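Local coordinates for protein imidazoleglycerol-phosphate dehydratase (PDB 5DNX) that catalyses the manganese-dependent dehydration of imidazoleglycerol phosphate to imidazole acetol phosphate, the sixth step of histidine biosynthesis, at residues V105-A110 / H146-A151. Sequence-based numbering, arbitrary orientation.
Sequences VNIKDA and HIVEAA. With MN (manganese (II) ion), chain D; MN (manganese (II) ion), chain E; 5LD ([(2R)-2-hydroxy-3-(1H-1,2,4-triazol-1-yl)propyl]phosphonic acid), chain F.
The imidazole of His146 meets the triazole of the bound phosphonate inhibitor at its edge, with the inhibitor's C5 in the ring plane and a manganese ion joining the two heterocycles: His146 NE2 lies 2.3 Å from the metal, as does the inhibitor's N4. Asp86 accepts a hydrogen bond from ND1, which, with the metal bond at NE2, would hold the ring's rotation. One turn on, the extended side chain of Glu149 (chi1 -174°) brings OE1 to 2.2 Å from the second manganese, while OE2 comes within 2.8 Å of the inhibitor's O13, which also binds that metal. Both sites are completed across a subunit boundary, the first by a water and by His52, Glu56 and Glu121 of a second subunit, the second by His29 and His145 with His53 of that subunit. Helix 144-162 thus carries metal ligands on one side and packs with another against the loop after strand 100-104, an edge strand (within this chain) in one of two mixed four-stranded sheets, both ordered 1-2-4-3. That packing is largely apolar and centres on Ile147, whose two branches divide the work. Ile147 CG2, anti to the backbone N, meets Val105 CG1 at 4.0 Å, whereas Ile147 CD1, ending the other branch, makes van der Waals contact with the backbone Asn106 O (3.7 Å) and with Ile107 CG1 (4.1 Å). Ile107 CD1 approaches Val148 CG2 more loosely, at 4.4 Å.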
loop_
_atom_site.group_PDB
_atom_site.type_symbol
_atom_site.label_atom_id
_atom_site.label_comp_id
_atom_site.label_asym_id
_atom_site.label_seq_id
_atom_site.Cartn_x
_atom_site.Cartn_y
_atom_site.Cartn_z
ATOM N N VAL A 105 15.849 -15.099 20.246
ATOM C CA VAL A 105 17.000 -15.138 19.361
ATOM C C VAL A 105 16.532 -15.095 17.920
ATOM O O VAL A 105 15.369 -15.325 17.623
ATOM C CB VAL A 105 17.945 -16.354 19.607
ATOM C CG1 VAL A 105 18.503 -16.288 21.022
ATOM C CG2 VAL A 105 17.265 -17.696 19.332
ATOM N N ASN A 106 17.468 -14.827 17.036
ATOM C CA ASN A 106 17.186 -14.693 15.605
ATOM C C ASN A 106 18.395 -15.212 14.846
ATOM O O ASN A 106 19.360 -14.477 14.613
ATOM C CB ASN A 106 16.901 -13.229 15.257
ATOM C CG ASN A 106 16.373 -13.048 13.830
ATOM O OD1 ASN A 106 16.401 -13.956 13.018
ATOM N ND2 ASN A 106 15.885 -11.865 13.539
ATOM N N ILE A 107 18.350 -16.487 14.494
ATOM C CA ILE A 107 19.473 -17.117 13.826
ATOM C C ILE A 107 19.305 -16.969 12.328
ATOM O O ILE A 107 18.341 -17.476 11.772
ATOM C CB ILE A 107 19.581 -18.600 14.200
ATOM C CG1 ILE A 107 19.926 -18.728 15.692
ATOM C CG2 ILE A 107 20.631 -19.293 13.325
ATOM C CD1 ILE A 107 19.916 -20.156 16.202
ATOM N N LYS A 108 20.257 -16.315 11.681
ATOM C CA LYS A 108 20.220 -16.102 10.234
ATOM C C LYS A 108 20.991 -17.203 9.509
ATOM O O LYS A 108 20.516 -17.737 8.537
ATOM C CB LYS A 108 20.798 -14.731 9.883
ATOM C CG LYS A 108 20.681 -14.332 8.420
ATOM C CD LYS A 108 21.182 -12.907 8.220
ATOM C CE LYS A 108 20.680 -12.286 6.929
ATOM N NZ LYS A 108 21.251 -12.961 5.735
ATOM N N ASP A 109 22.187 -17.524 9.995
ATOM C CA ASP A 109 23.049 -18.568 9.417
ATOM C C ASP A 109 23.019 -19.802 10.316
ATOM O O ASP A 109 23.717 -19.883 11.346
ATOM C CB ASP A 109 24.479 -18.045 9.274
ATOM C CG ASP A 109 24.571 -16.827 8.334
ATOM O OD1 ASP A 109 23.744 -16.713 7.401
ATOM O OD2 ASP A 109 25.483 -15.984 8.535
ATOM N N ALA A 110 22.196 -20.762 9.917
ATOM C CA ALA A 110 22.005 -22.000 10.676
ATOM C C ALA A 110 23.264 -22.852 10.646
ATOM O O ALA A 110 24.076 -22.763 9.705
ATOM C CB ALA A 110 20.831 -22.787 10.106
ATOM N N HIS A 146 27.697 -18.932 17.254
ATOM C CA HIS A 146 28.072 -17.761 18.071
ATOM C C HIS A 146 26.944 -17.316 19.002
ATOM O O HIS A 146 27.169 -16.995 20.167
ATOM C CB HIS A 146 28.492 -16.616 17.188
ATOM C CG HIS A 146 29.721 -16.890 16.372
ATOM N ND1 HIS A 146 30.016 -16.160 15.248
ATOM C CD2 HIS A 146 30.671 -17.851 16.456
ATOM C CE1 HIS A 146 31.136 -16.607 14.706
ATOM N NE2 HIS A 146 31.543 -17.643 15.406
ATOM N N ILE A 147 25.712 -17.349 18.486
ATOM C CA ILE A 147 24.554 -16.950 19.276
ATOM C C ILE A 147 24.310 -17.915 20.435
ATOM O O ILE A 147 24.148 -17.488 21.597
ATOM C CB ILE A 147 23.276 -16.806 18.399
ATOM C CG1 ILE A 147 23.422 -15.619 17.427
ATOM C CG2 ILE A 147 22.056 -16.630 19.270
ATOM C CD1 ILE A 147 22.438 -15.590 16.256
ATOM N N VAL A 148 24.285 -19.200 20.128
ATOM C CA VAL A 148 23.990 -20.188 21.135
ATOM C C VAL A 148 25.115 -20.291 22.159
ATOM O O VAL A 148 24.854 -20.345 23.375
ATOM C CB VAL A 148 23.646 -21.534 20.512
ATOM C CG1 VAL A 148 23.439 -22.600 21.594
ATOM C CG2 VAL A 148 22.364 -21.441 19.646
ATOM N N GLU A 149 26.356 -20.266 21.690
ATOM C CA GLU A 149 27.486 -20.328 22.609
ATOM C C GLU A 149 27.543 -19.064 23.476
ATOM O O GLU A 149 27.824 -19.161 24.662
ATOM C CB GLU A 149 28.796 -20.570 21.886
ATOM C CG GLU A 149 29.961 -20.783 22.844
ATOM C CD GLU A 149 31.243 -21.202 22.175
ATOM O OE1 GLU A 149 31.257 -21.591 20.980
ATOM O OE2 GLU A 149 32.261 -21.129 22.879
ATOM N N ALA A 150 27.264 -17.898 22.908
ATOM C CA ALA A 150 27.164 -16.688 23.727
ATOM C C ALA A 150 26.102 -16.822 24.827
ATOM O O ALA A 150 26.330 -16.402 25.963
ATOM C CB ALA A 150 26.906 -15.472 22.878
ATOM N N ALA A 151 24.961 -17.435 24.497
ATOM C CA ALA A 151 23.933 -17.680 25.495
ATOM C C ALA A 151 24.448 -18.599 26.633
ATOM O O ALA A 151 24.201 -18.314 27.801
ATOM C CB ALA A 151 22.687 -18.241 24.852
HETATM MN MN MN D . 33.458 -18.832 14.898
HETATM MN MN MN E . 32.565 -22.945 19.905
HETATM O O10 5LD F . 35.384 -18.053 22.297
HETATM P P9 5LD F . 36.512 -19.071 22.512
HETATM O O11 5LD F . 37.595 -18.892 21.474
HETATM O O12 5LD F . 37.051 -19.053 23.916
HETATM C C8 5LD F . 35.808 -20.738 22.315
HETATM C C7 5LD F . 34.862 -20.990 21.130
HETATM O O13 5LD F . 34.274 -22.301 21.265
HETATM C C6 5LD F . 35.589 -20.962 19.790
HETATM N N2 5LD F . 34.687 -20.673 18.669
HETATM N N1 5LD F . 33.504 -21.397 18.545
HETATM C C5 5LD F . 32.930 -20.901 17.447
HETATM N N4 5LD F . 33.698 -19.928 16.898
HETATM C C3 5LD F . 34.812 -19.825 17.671
HETATM O O HOH W 1 34.829 -17.273 15.749
#